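Local coordinates for glycerate dehydrogenase related protein (Thermoplasma acidophilum, PDB 3GVX) that probably binds NAD and uses NAD(P)H to reduce small 2-oxoacids such as glyoxylate or hydroxypyruvate, at residues B[121-126]-B[174-179]; B[178-183]-B[206-211]; B[232-237]-B[254-259]. One frame throughout, in Å; residues are numbered along the deposited sequence.

Contact 1. Residues B[121-126]-B[174-179]; sequences YGKALG and SDFVLI
D175 carries its CG anti to its own carbonyl carbon (chi1 -62°), a turn that brings the carboxylate up to the backbone of A124. OD2 takes the A124 N-H, with N and OD2 3.1 Å apart in a nearly straight bond that arrives on the anti side of OD2. The second oxygen, OD1, is held by a salt bridge to R200, so both ends of the group are tied. F176 shares that first torsion (-60°), and its ring edge then meets K123, whose CD comes 3.6 Å from CE2. A124 O accepts twice, at 2.9 Å from D175 N and more loosely at 3.3 Å from F176 N. Beyond it the parallel pairing is regular: G126 N lies 2.7 Å from F176 O, and L178 N bonds to G126 O in turn. S174 OG, bonded to L170 O, presses to 3.1 Å from G126 CA, just where any CB on G126 would collide with it. L125 CD1 rests on F176 CB at 3.8 Å. These two central strands belong to the seven-stranded parallel sheet of the Rossmann-type domain; L125 and L178 pack on V137 of helix 132-143, and F176 on L93 of helix 79-97.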
ATOM      1  N   TYR B 121       4.945   8.053  -4.197  1.00 24.19           N
ATOM      2  CA  TYR B 121       4.738   9.409  -3.712  1.00 24.12           C
ATOM      3  C   TYR B 121       4.944  10.510  -4.754  1.00 24.13           C
ATOM      4  O   TYR B 121       6.011  10.614  -5.357  1.00 23.95           O
ATOM      5  CB  TYR B 121       5.631   9.689  -2.510  1.00 21.28           C
ATOM      6  CG  TYR B 121       5.337  11.012  -1.850  1.00 20.76           C
ATOM      7  CD1 TYR B 121       4.396  11.112  -0.829  1.00 21.03           C
ATOM      8  CD2 TYR B 121       6.010  12.170  -2.235  1.00 20.92           C
ATOM      9  CE1 TYR B 121       4.138  12.334  -0.197  1.00 22.89           C
ATOM     10  CE2 TYR B 121       5.764  13.396  -1.614  1.00 22.50           C
ATOM     11  CZ  TYR B 121       4.829  13.468  -0.593  1.00 23.59           C
ATOM     12  OH  TYR B 121       4.616  14.656   0.058  1.00 29.64           O
ATOM     13  N   GLY B 122       3.921  11.341  -4.943  1.00 24.42           N
ATOM     14  CA  GLY B 122       4.021  12.431  -5.895  1.00 24.44           C
ATOM     15  C   GLY B 122       3.648  12.082  -7.324  1.00 23.97           C
ATOM     16  O   GLY B 122       3.499  12.954  -8.170  1.00 25.12           O
ATOM     17  N   LYS B 123       3.474  10.804  -7.598  1.00 22.75           N
ATOM     18  CA  LYS B 123       3.111  10.409  -8.937  1.00 23.54           C
ATOM     19  C   LYS B 123       1.628  10.404  -9.286  1.00 24.36           C
ATOM     20  O   LYS B 123       0.762  10.344  -8.421  1.00 18.84           O
ATOM     21  CB  LYS B 123       3.748   9.069  -9.250  1.00 26.59           C
ATOM     22  CG  LYS B 123       5.193   9.248  -9.591  1.00 28.09           C
ATOM     23  CD  LYS B 123       5.966   8.019  -9.299  1.00 34.35           C
ATOM     24  CE  LYS B 123       7.310   8.079  -9.979  1.00 32.54           C
ATOM     25  NZ  LYS B 123       8.024   9.299  -9.586  1.00 34.59           N
ATOM     26  N   ALA B 124       1.372  10.448 -10.587  1.00 24.99           N
ATOM     27  CA  ALA B 124       0.019  10.468 -11.099  1.00 27.74           C
ATOM     28  C   ALA B 124      -0.498   9.076 -11.439  1.00 28.00           C
ATOM     29  O   ALA B 124       0.037   8.379 -12.304  1.00 29.50           O
ATOM     30  CB  ALA B 124      -0.053  11.386 -12.320  1.00 26.71           C
ATOM     31  N   LEU B 125      -1.542   8.673 -10.728  1.00 29.21           N
ATOM     32  CA  LEU B 125      -2.173   7.377 -10.947  1.00 29.14           C
ATOM     33  C   LEU B 125      -3.461   7.592 -11.748  1.00 29.71           C
ATOM     34  O   LEU B 125      -4.401   8.240 -11.274  1.00 29.66           O
ATOM     35  CB  LEU B 125      -2.495   6.699  -9.613  1.00 31.22           C
ATOM     36  CG  LEU B 125      -3.438   5.495  -9.682  1.00 34.35           C
ATOM     37  CD1 LEU B 125      -2.852   4.391 -10.566  1.00 34.32           C
ATOM     38  CD2 LEU B 125      -3.713   5.010  -8.273  1.00 33.30           C
ATOM     39  N   GLY B 126      -3.485   7.062 -12.965  1.00 28.51           N
ATOM     40  CA  GLY B 126      -4.650   7.180 -13.819  1.00 30.42           C
ATOM     41  C   GLY B 126      -5.551   5.972 -13.641  1.00 31.40           C
ATOM     42  O   GLY B 126      -5.102   4.829 -13.745  1.00 30.82           O
ATOM     43  N   SER B 174      -0.724  10.109 -16.928  1.00 34.94           N
ATOM     44  CA  SER B 174      -0.416   9.073 -15.950  1.00 34.13           C
ATOM     45  C   SER B 174       0.963   8.405 -15.972  1.00 34.60           C
ATOM     46  O   SER B 174       1.561   8.189 -17.026  1.00 33.92           O
ATOM     47  CB  SER B 174      -1.486   7.980 -16.028  1.00 33.56           C
ATOM     48  OG  SER B 174      -2.769   8.547 -15.940  1.00 34.17           O
ATOM     49  N   ASP B 175       1.451   8.079 -14.778  1.00 32.84           N
ATOM     50  CA  ASP B 175       2.715   7.365 -14.621  1.00 30.98           C
ATOM     51  C   ASP B 175       2.336   5.910 -14.398  1.00 30.54           C
ATOM     52  O   ASP B 175       3.093   4.987 -14.699  1.00 29.63           O
ATOM     53  CB  ASP B 175       3.494   7.910 -13.422  1.00 28.86           C
ATOM     54  CG  ASP B 175       3.870   9.359 -13.590  1.00 27.76           C
ATOM     55  OD1 ASP B 175       4.491   9.703 -14.605  1.00 30.66           O
ATOM     56  OD2 ASP B 175       3.550  10.166 -12.710  1.00 28.07           O
ATOM     57  N   PHE B 176       1.138   5.737 -13.859  1.00 28.89           N
ATOM     58  CA  PHE B 176       0.582   4.435 -13.572  1.00 28.93           C
ATOM     59  C   PHE B 176      -0.857   4.469 -14.023  1.00 30.88           C
ATOM     60  O   PHE B 176      -1.551   5.463 -13.845  1.00 31.23           O
ATOM     61  CB  PHE B 176       0.608   4.151 -12.073  1.00 28.88           C
ATOM     62  CG  PHE B 176       1.976   4.167 -11.473  1.00 27.71           C
ATOM     63  CD1 PHE B 176       2.722   3.001 -11.376  1.00 28.02           C
ATOM     64  CD2 PHE B 176       2.532   5.348 -11.026  1.00 28.43           C
ATOM     65  CE1 PHE B 176       3.999   3.020 -10.844  1.00 28.02           C
ATOM     66  CE2 PHE B 176       3.814   5.373 -10.492  1.00 26.95           C
ATOM     67  CZ  PHE B 176       4.545   4.209 -10.403  1.00 27.77           C
ATOM     68  N   VAL B 177      -1.302   3.382 -14.623  1.00 30.09           N
ATOM     69  CA  VAL B 177      -2.670   3.301 -15.063  1.00 30.13           C
ATOM     70  C   VAL B 177      -3.277   2.025 -14.563  1.00 30.75           C
ATOM     71  O   VAL B 177      -2.734   0.935 -14.750  1.00 31.87           O
ATOM     72  CB  VAL B 177      -2.803   3.323 -16.586  1.00 31.45           C
ATOM     73  CG1 VAL B 177      -4.207   2.826 -16.975  1.00 33.98           C
ATOM     74  CG2 VAL B 177      -2.539   4.731 -17.115  1.00 31.15           C
ATOM     75  N   LEU B 178      -4.410   2.173 -13.901  1.00 30.60           N
ATOM     76  CA  LEU B 178      -5.109   1.023 -13.398  1.00 32.54           C
ATOM     77  C   LEU B 178      -6.387   0.810 -14.198  1.00 33.05           C
ATOM     78  O   LEU B 178      -7.177   1.730 -14.395  1.00 32.29           O
ATOM     79  CB  LEU B 178      -5.468   1.194 -11.931  1.00 35.02           C
ATOM     80  CG  LEU B 178      -6.203  -0.076 -11.513  1.00 37.05           C
ATOM     81  CD1 LEU B 178      -5.282  -0.971 -10.676  1.00 39.59           C
ATOM     82  CD2 LEU B 178      -7.485   0.316 -10.790  1.00 38.98           C
ATOM     83  N   ILE B 179      -6.591  -0.413 -14.657  1.00 34.22           N
ATOM     84  CA  ILE B 179      -7.790  -0.698 -15.406  1.00 36.95           C
ATOM     85  C   ILE B 179      -8.772  -1.406 -14.504  1.00 35.32           C
ATOM     86  O   ILE B 179      -8.525  -2.504 -14.032  1.00 34.67           O
ATOM     87  CB  ILE B 179      -7.509  -1.555 -16.633  1.00 39.15           C
ATOM     88  CG1 ILE B 179      -6.460  -0.855 -17.499  1.00 42.25           C
ATOM     89  CG2 ILE B 179      -8.814  -1.784 -17.399  1.00 39.89           C
ATOM     90  CD1 ILE B 179      -5.794  -1.746 -18.496  1.00 44.67           C
TER

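Contact 2. Residues B[178-183]-B[206-211]; sequences LIAIPL and VNVARA
The flat carboxamide of N207 has the side chain of I179 over one face, where I179 CB stands 4.0 Å from OD1. Both polar ends of the amide are held: ND2 bonds to the Y231 hydroxyl and OD1 receives the N-H of A209, 2.9 Å from N to OD1 and almost along the C=O axis. That last bond closes an Asx turn, made possible because N207 CG is anti to its backbone N (chi1 -164°), which carries OD1 along the chain to the amide two residues on. The backbones join through two bonds, I179 N to V206 O at 2.7 Å and V208 N to I179 O at 3.0 Å, and then the paired run ends. Beyond the pairing, A209 CB touches I181 O at 3.3 Å and packs on I179 CG2; V208 CG2 comes just as close to I179 O. On the face opposite I179 and N207, L178 CD1 lies 3.6 Å from V206 CB and also meets V208 CG2. Farther out, L183 CB meets R210 CG at 4.1 Å; the R210 chain then bends off, and its NH2 makes a weak hydrogen bond to H255. The two strands belong to the beta-alpha-beta unit of strand 176-179, helix 193-196 and strand 204-207. V208 packs on V85 and A89 of helix 79-97, A180 on I133 of helix 132-143, and I181 touches the glycine-rich turn that probably forms the dinucleotide-binding motif.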
ATOM      1  N   LEU B 178      -4.410   2.173 -13.901  1.00 30.60           N
ATOM      2  CA  LEU B 178      -5.109   1.023 -13.398  1.00 32.54           C
ATOM      3  C   LEU B 178      -6.387   0.810 -14.198  1.00 33.05           C
ATOM      4  O   LEU B 178      -7.177   1.730 -14.395  1.00 32.29           O
ATOM      5  CB  LEU B 178      -5.468   1.194 -11.931  1.00 35.02           C
ATOM      6  CG  LEU B 178      -6.203  -0.076 -11.513  1.00 37.05           C
ATOM      7  CD1 LEU B 178      -5.282  -0.971 -10.676  1.00 39.59           C
ATOM      8  CD2 LEU B 178      -7.485   0.316 -10.790  1.00 38.98           C
ATOM      9  N   ILE B 179      -6.591  -0.413 -14.657  1.00 34.22           N
ATOM     10  CA  ILE B 179      -7.790  -0.698 -15.406  1.00 36.95           C
ATOM     11  C   ILE B 179      -8.772  -1.406 -14.504  1.00 35.32           C
ATOM     12  O   ILE B 179      -8.525  -2.504 -14.032  1.00 34.67           O
ATOM     13  CB  ILE B 179      -7.509  -1.555 -16.633  1.00 39.15           C
ATOM     14  CG1 ILE B 179      -6.460  -0.855 -17.499  1.00 42.25           C
ATOM     15  CG2 ILE B 179      -8.814  -1.784 -17.399  1.00 39.89           C
ATOM     16  CD1 ILE B 179      -5.794  -1.746 -18.496  1.00 44.67           C
ATOM     17  N   ALA B 180      -9.879  -0.732 -14.244  1.00 35.72           N
ATOM     18  CA  ALA B 180     -10.925  -1.272 -13.405  1.00 36.91           C
ATOM     19  C   ALA B 180     -12.261  -0.845 -14.017  1.00 38.12           C
ATOM     20  O   ALA B 180     -13.073  -0.190 -13.378  1.00 37.08           O
ATOM     21  CB  ALA B 180     -10.773  -0.730 -12.025  1.00 36.99           C
ATOM     22  N   ILE B 181     -12.466  -1.219 -15.273  1.00 37.64           N
ATOM     23  CA  ILE B 181     -13.672  -0.849 -15.985  1.00 38.26           C
ATOM     24  C   ILE B 181     -14.402  -2.105 -16.459  1.00 39.68           C
ATOM     25  O   ILE B 181     -13.779  -3.097 -16.819  1.00 38.62           O
ATOM     26  CB  ILE B 181     -13.313   0.062 -17.187  1.00 38.59           C
ATOM     27  CG1 ILE B 181     -14.529   0.885 -17.619  1.00 37.81           C
ATOM     28  CG2 ILE B 181     -12.748  -0.788 -18.324  1.00 38.42           C
ATOM     29  CD1 ILE B 181     -14.173   2.098 -18.437  1.00 37.61           C
ATOM     30  N   PRO B 182     -15.740  -2.082 -16.439  1.00 41.21           N
ATOM     31  CA  PRO B 182     -16.531  -3.234 -16.878  1.00 42.10           C
ATOM     32  C   PRO B 182     -16.350  -3.532 -18.367  1.00 42.35           C
ATOM     33  O   PRO B 182     -16.159  -2.631 -19.186  1.00 40.33           O
ATOM     34  CB  PRO B 182     -17.960  -2.819 -16.542  1.00 41.70           C
ATOM     35  CG  PRO B 182     -17.769  -1.906 -15.374  1.00 42.44           C
ATOM     36  CD  PRO B 182     -16.608  -1.072 -15.818  1.00 42.17           C
ATOM     37  N   LEU B 183     -16.409  -4.816 -18.692  1.00 44.35           N
ATOM     38  CA  LEU B 183     -16.254  -5.275 -20.059  1.00 46.65           C
ATOM     39  C   LEU B 183     -17.603  -5.220 -20.776  1.00 48.72           C
ATOM     40  O   LEU B 183     -18.531  -5.962 -20.446  1.00 49.73           O
ATOM     41  CB  LEU B 183     -15.714  -6.701 -20.055  1.00 44.81           C
ATOM     42  CG  LEU B 183     -15.820  -7.520 -21.338  1.00 44.79           C
ATOM     43  CD1 LEU B 183     -14.893  -6.988 -22.440  1.00 44.38           C
ATOM     44  CD2 LEU B 183     -15.491  -8.952 -20.969  1.00 45.01           C
ATOM     45  N   VAL B 206      -1.762  -1.662 -14.726  1.00 32.06           N
ATOM     46  CA  VAL B 206      -2.286  -2.674 -13.844  1.00 34.28           C
ATOM     47  C   VAL B 206      -3.705  -3.010 -14.276  1.00 35.78           C
ATOM     48  O   VAL B 206      -4.565  -2.133 -14.388  1.00 34.73           O
ATOM     49  CB  VAL B 206      -2.302  -2.178 -12.390  1.00 34.72           C
ATOM     50  CG1 VAL B 206      -2.497  -3.352 -11.454  1.00 32.98           C
ATOM     51  CG2 VAL B 206      -1.018  -1.396 -12.092  1.00 35.19           C
ATOM     52  N   ASN B 207      -3.947  -4.289 -14.514  1.00 37.82           N
ATOM     53  CA  ASN B 207      -5.261  -4.726 -14.943  1.00 38.03           C
ATOM     54  C   ASN B 207      -5.974  -5.584 -13.911  1.00 37.67           C
ATOM     55  O   ASN B 207      -5.565  -6.711 -13.641  1.00 37.45           O
ATOM     56  CB  ASN B 207      -5.153  -5.515 -16.247  1.00 40.35           C
ATOM     57  CG  ASN B 207      -6.485  -5.654 -16.945  1.00 40.40           C
ATOM     58  OD1 ASN B 207      -7.540  -5.565 -16.314  1.00 39.71           O
ATOM     59  ND2 ASN B 207      -6.447  -5.882 -18.249  1.00 41.07           N
ATOM     60  N   VAL B 208      -7.032  -5.047 -13.319  1.00 37.95           N
ATOM     61  CA  VAL B 208      -7.818  -5.813 -12.365  1.00 38.60           C
ATOM     62  C   VAL B 208      -9.274  -5.875 -12.841  1.00 39.34           C
ATOM     63  O   VAL B 208     -10.190  -6.074 -12.052  1.00 38.68           O
ATOM     64  CB  VAL B 208      -7.767  -5.216 -10.939  1.00 37.34           C
ATOM     65  CG1 VAL B 208      -6.397  -5.437 -10.330  1.00 36.61           C
ATOM     66  CG2 VAL B 208      -8.143  -3.737 -10.976  1.00 36.58           C
ATOM     67  N   ALA B 209      -9.468  -5.705 -14.144  1.00 39.84           N
ATOM     68  CA  ALA B 209     -10.804  -5.753 -14.730  1.00 41.16           C
ATOM     69  C   ALA B 209     -10.990  -7.070 -15.484  1.00 40.99           C
ATOM     70  O   ALA B 209     -11.195  -8.115 -14.886  1.00 41.88           O
ATOM     71  CB  ALA B 209     -11.005  -4.554 -15.669  1.00 40.64           C
ATOM     72  N   ARG B 210     -10.882  -7.010 -16.797  1.00 41.46           N
ATOM     73  CA  ARG B 210     -11.026  -8.196 -17.617  1.00 42.85           C
ATOM     74  C   ARG B 210      -9.988  -8.168 -18.714  1.00 42.16           C
ATOM     75  O   ARG B 210      -9.654  -7.105 -19.240  1.00 41.70           O
ATOM     76  CB  ARG B 210     -12.437  -8.246 -18.201  1.00 44.03           C
ATOM     77  CG  ARG B 210     -13.522  -8.540 -17.171  1.00 46.65           C
ATOM     78  CD  ARG B 210     -13.552 -10.031 -16.873  1.00 50.92           C
ATOM     79  NE  ARG B 210     -13.441 -10.334 -15.447  1.00 56.87           N
ATOM     80  CZ  ARG B 210     -14.470 -10.518 -14.623  1.00 58.96           C
ATOM     81  NH1 ARG B 210     -15.709 -10.433 -15.081  1.00 60.57           N
ATOM     82  NH2 ARG B 210     -14.260 -10.784 -13.339  1.00 59.24           N
ATOM     83  N   ALA B 211      -9.467  -9.339 -19.042  1.00 42.15           N
ATOM     84  CA  ALA B 211      -8.462  -9.452 -20.075  1.00 43.29           C
ATOM     85  C   ALA B 211      -8.980  -8.898 -21.406  1.00 44.78           C
ATOM     86  O   ALA B 211      -8.245  -8.220 -22.128  1.00 44.12           O
ATOM     87  CB  ALA B 211      -8.026 -10.911 -20.226  1.00 43.22           C
TER

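Contact 3. Residues B[232-237]-B[254-259]; sequences LSDVWW and PHVAGG. With K (potassium ion), chain D.
D234 reaches over to the backbone of V256 and A257 with its whole side chain. Its CB passes A257 CB at 4.2 Å, and CG, anti to the backbone N (chi1 180°), aims the carboxylate at two successive N-H groups. OD1 uses its syn lone pair for V256 N at 2.9 Å and is bonded to S253 OG as well. OD2 accepts the N-H of A257, N to OD2 also 2.9 Å, but from above the carboxylate plane, 41° out of it; A257 CB is pressed to 3.0 Å from the same oxygen. Each oxygen thus serves one of two consecutive amides at the start of a type I beta turn, V256 to G259, in the loop that leaves strand 250-252, the last of the Rossmann-type sheet, and leads to helix 266-279. An alanine here would probably leave the N-H groups of V256 and A257 and the hydroxyl of S253 without their acceptor, and the turn freer to shift. The first two carbonyls of this turn bind a potassium ion, V256 O at 3.0 Å and A257 O, longer, at 3.3 Å. A water at 2.6 Å from the ion, H88 ND1 and T117 OG1 of the second subunit complete the site, so the loop meets the subunit interface. Beside the carboxylate, V235 CG1 touches H255 ND1 at 3.6 Å, and that nitrogen has a weak hydrogen bond to E239.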
ATOM      1  N   LEU B 232       1.016  -5.351 -15.460  1.00 33.46           N
ATOM      2  CA  LEU B 232       0.764  -6.197 -14.308  1.00 34.96           C
ATOM      3  C   LEU B 232      -0.702  -6.553 -14.342  1.00 34.68           C
ATOM      4  O   LEU B 232      -1.567  -5.680 -14.327  1.00 34.12           O
ATOM      5  CB  LEU B 232       1.093  -5.447 -13.022  1.00 33.49           C
ATOM      6  CG  LEU B 232       2.374  -4.625 -13.130  1.00 34.93           C
ATOM      7  CD1 LEU B 232       2.533  -3.855 -11.837  1.00 32.11           C
ATOM      8  CD2 LEU B 232       3.592  -5.521 -13.432  1.00 31.97           C
ATOM      9  N   SER B 233      -0.996  -7.840 -14.388  1.00 35.31           N
ATOM     10  CA  SER B 233      -2.391  -8.212 -14.459  1.00 35.96           C
ATOM     11  C   SER B 233      -2.809  -9.385 -13.612  1.00 35.04           C
ATOM     12  O   SER B 233      -2.057 -10.330 -13.373  1.00 36.04           O
ATOM     13  CB  SER B 233      -2.777  -8.456 -15.915  1.00 37.56           C
ATOM     14  OG  SER B 233      -4.178  -8.478 -16.054  1.00 42.09           O
ATOM     15  N   ASP B 234      -4.040  -9.297 -13.147  1.00 34.37           N
ATOM     16  CA  ASP B 234      -4.603 -10.355 -12.353  1.00 33.49           C
ATOM     17  C   ASP B 234      -5.537 -11.164 -13.245  1.00 35.26           C
ATOM     18  O   ASP B 234      -6.137 -12.127 -12.797  1.00 33.95           O
ATOM     19  CB  ASP B 234      -5.365  -9.782 -11.167  1.00 30.74           C
ATOM     20  CG  ASP B 234      -5.982 -10.852 -10.312  1.00 29.81           C
ATOM     21  OD1 ASP B 234      -5.261 -11.783  -9.886  1.00 27.67           O
ATOM     22  OD2 ASP B 234      -7.197 -10.766 -10.065  1.00 32.24           O
ATOM     23  N   VAL B 235      -5.650 -10.765 -14.511  1.00 36.14           N
ATOM     24  CA  VAL B 235      -6.519 -11.460 -15.456  1.00 38.52           C
ATOM     25  C   VAL B 235      -5.861 -11.662 -16.806  1.00 40.48           C
ATOM     26  O   VAL B 235      -5.271 -10.744 -17.379  1.00 42.14           O
ATOM     27  CB  VAL B 235      -7.831 -10.700 -15.685  1.00 37.14           C
ATOM     28  CG1 VAL B 235      -8.561 -10.507 -14.363  1.00 36.40           C
ATOM     29  CG2 VAL B 235      -7.545  -9.381 -16.389  1.00 36.31           C
ATOM     30  N   TRP B 236      -5.965 -12.875 -17.316  1.00 41.91           N
ATOM     31  CA  TRP B 236      -5.368 -13.188 -18.594  1.00 43.64           C
ATOM     32  C   TRP B 236      -6.437 -13.624 -19.587  1.00 43.51           C
ATOM     33  O   TRP B 236      -7.534 -13.991 -19.184  1.00 44.52           O
ATOM     34  CB  TRP B 236      -4.318 -14.274 -18.394  1.00 43.80           C
ATOM     35  CG  TRP B 236      -3.406 -14.359 -19.527  1.00 45.72           C
ATOM     36  CD1 TRP B 236      -3.464 -15.258 -20.543  1.00 47.17           C
ATOM     37  CD2 TRP B 236      -2.297 -13.497 -19.813  1.00 45.80           C
ATOM     38  NE1 TRP B 236      -2.471 -15.015 -21.446  1.00 48.49           N
ATOM     39  CE2 TRP B 236      -1.737 -13.939 -21.028  1.00 47.12           C
ATOM     40  CE3 TRP B 236      -1.728 -12.394 -19.169  1.00 44.16           C
ATOM     41  CZ2 TRP B 236      -0.633 -13.329 -21.612  1.00 46.04           C
ATOM     42  CZ3 TRP B 236      -0.632 -11.786 -19.750  1.00 45.40           C
ATOM     43  CH2 TRP B 236      -0.098 -12.255 -20.966  1.00 46.44           C
ATOM     44  N   TRP B 237      -6.140 -13.590 -20.879  1.00 44.05           N
ATOM     45  CA  TRP B 237      -7.150 -14.014 -21.827  1.00 44.43           C
ATOM     46  C   TRP B 237      -7.342 -15.520 -21.746  1.00 45.68           C
ATOM     47  O   TRP B 237      -6.412 -16.284 -21.434  1.00 44.56           O
ATOM     48  CB  TRP B 237      -6.791 -13.587 -23.251  1.00 43.05           C
ATOM     49  CG  TRP B 237      -6.551 -12.126 -23.383  1.00 41.58           C
ATOM     50  CD1 TRP B 237      -7.434 -11.176 -23.802  1.00 40.32           C
ATOM     51  CD2 TRP B 237      -5.338 -11.438 -23.073  1.00 40.60           C
ATOM     52  NE1 TRP B 237      -6.845  -9.939 -23.778  1.00 38.36           N
ATOM     53  CE2 TRP B 237      -5.556 -10.070 -23.341  1.00 39.61           C
ATOM     54  CE3 TRP B 237      -4.082 -11.848 -22.613  1.00 39.60           C
ATOM     55  CZ2 TRP B 237      -4.573  -9.100 -23.138  1.00 40.63           C
ATOM     56  CZ3 TRP B 237      -3.105 -10.889 -22.412  1.00 41.71           C
ATOM     57  CH2 TRP B 237      -3.355  -9.526 -22.682  1.00 40.75           C
ATOM     58  N   PRO B 254      -3.228 -15.177 -11.090  1.00 38.75           N
ATOM     59  CA  PRO B 254      -4.400 -15.949 -11.520  1.00 40.50           C
ATOM     60  C   PRO B 254      -5.816 -15.535 -11.052  1.00 41.37           C
ATOM     61  O   PRO B 254      -6.501 -16.312 -10.390  1.00 42.48           O
ATOM     62  CB  PRO B 254      -4.032 -17.367 -11.089  1.00 40.21           C
ATOM     63  CG  PRO B 254      -3.246 -17.126  -9.840  1.00 40.08           C
ATOM     64  CD  PRO B 254      -2.351 -15.992 -10.236  1.00 39.21           C
ATOM     65  N   HIS B 255      -6.252 -14.324 -11.395  1.00 40.59           N
ATOM     66  CA  HIS B 255      -7.598 -13.888 -11.037  1.00 41.01           C
ATOM     67  C   HIS B 255      -7.894 -14.127  -9.558  1.00 41.65           C
ATOM     68  O   HIS B 255      -8.935 -14.690  -9.222  1.00 41.27           O
ATOM     69  CB  HIS B 255      -8.600 -14.684 -11.879  1.00 43.35           C
ATOM     70  CG  HIS B 255      -9.852 -13.942 -12.212  1.00 44.32           C
ATOM     71  ND1 HIS B 255     -10.201 -13.620 -13.507  1.00 44.60           N
ATOM     72  CD2 HIS B 255     -10.817 -13.422 -11.421  1.00 43.94           C
ATOM     73  CE1 HIS B 255     -11.327 -12.928 -13.498  1.00 43.72           C
ATOM     74  NE2 HIS B 255     -11.720 -12.795 -12.243  1.00 43.64           N
ATOM     75  N   VAL B 256      -6.984 -13.710  -8.682  1.00 40.56           N
ATOM     76  CA  VAL B 256      -7.158 -13.887  -7.242  1.00 39.64           C
ATOM     77  C   VAL B 256      -7.291 -12.562  -6.501  1.00 37.67           C
ATOM     78  O   VAL B 256      -7.335 -12.540  -5.286  1.00 36.80           O
ATOM     79  CB  VAL B 256      -5.964 -14.643  -6.624  1.00 40.15           C
ATOM     80  CG1 VAL B 256      -5.932 -16.107  -7.095  1.00 40.28           C
ATOM     81  CG2 VAL B 256      -4.671 -13.911  -6.983  1.00 40.12           C
ATOM     82  N   ALA B 257      -7.358 -11.459  -7.236  1.00 37.97           N
ATOM     83  CA  ALA B 257      -7.457 -10.143  -6.609  1.00 37.98           C
ATOM     84  C   ALA B 257      -8.634 -10.011  -5.639  1.00 38.44           C
ATOM     85  O   ALA B 257      -8.480  -9.505  -4.532  1.00 35.55           O
ATOM     86  CB  ALA B 257      -7.526  -9.045  -7.678  1.00 36.10           C
ATOM     87  N   GLY B 258      -9.805 -10.496  -6.044  1.00 40.12           N
ATOM     88  CA  GLY B 258     -10.979 -10.408  -5.187  1.00 42.44           C
ATOM     89  C   GLY B 258     -11.258 -11.669  -4.399  1.00 44.24           C
ATOM     90  O   GLY B 258     -12.396 -11.964  -4.036  1.00 44.48           O
ATOM     91  N   GLY B 259     -10.201 -12.418  -4.132  1.00 46.39           N
ATOM     92  CA  GLY B 259     -10.334 -13.667  -3.416  1.00 50.06           C
ATOM     93  C   GLY B 259     -10.395 -14.793  -4.430  1.00 52.34           C
ATOM     94  O   GLY B 259      -9.721 -14.754  -5.456  1.00 54.13           O
TER
HETATM   95  K     K D 291      -5.524 -10.703  -3.738  1.00 44.78           K
HETATM   96  O   HOH W   1      -6.015  -8.843  -2.034  1.00 34.71           O

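How the contacts relate
From the N terminus, contact 1 comes first, bringing 174-179 back beside 121-126 after a 47-residue excursion through helix 132-143, strand 147-151 and helix 167-172. Contact 2 starts on the strand where contact 1 ends, sharing L178 and I179, and closes a 22-residue loop around helix 193-196. Contact 3 opens only after contact 2 has closed and spans 16 residues, including strand 250-252. The loops therefore follow in series, none nested or crossed. Probable backbone bonds, V177 O to V206 N and N207 to L232 and D234, join them across one parallel sheet, from its central strands towards its last edge and the potassium-bearing loop.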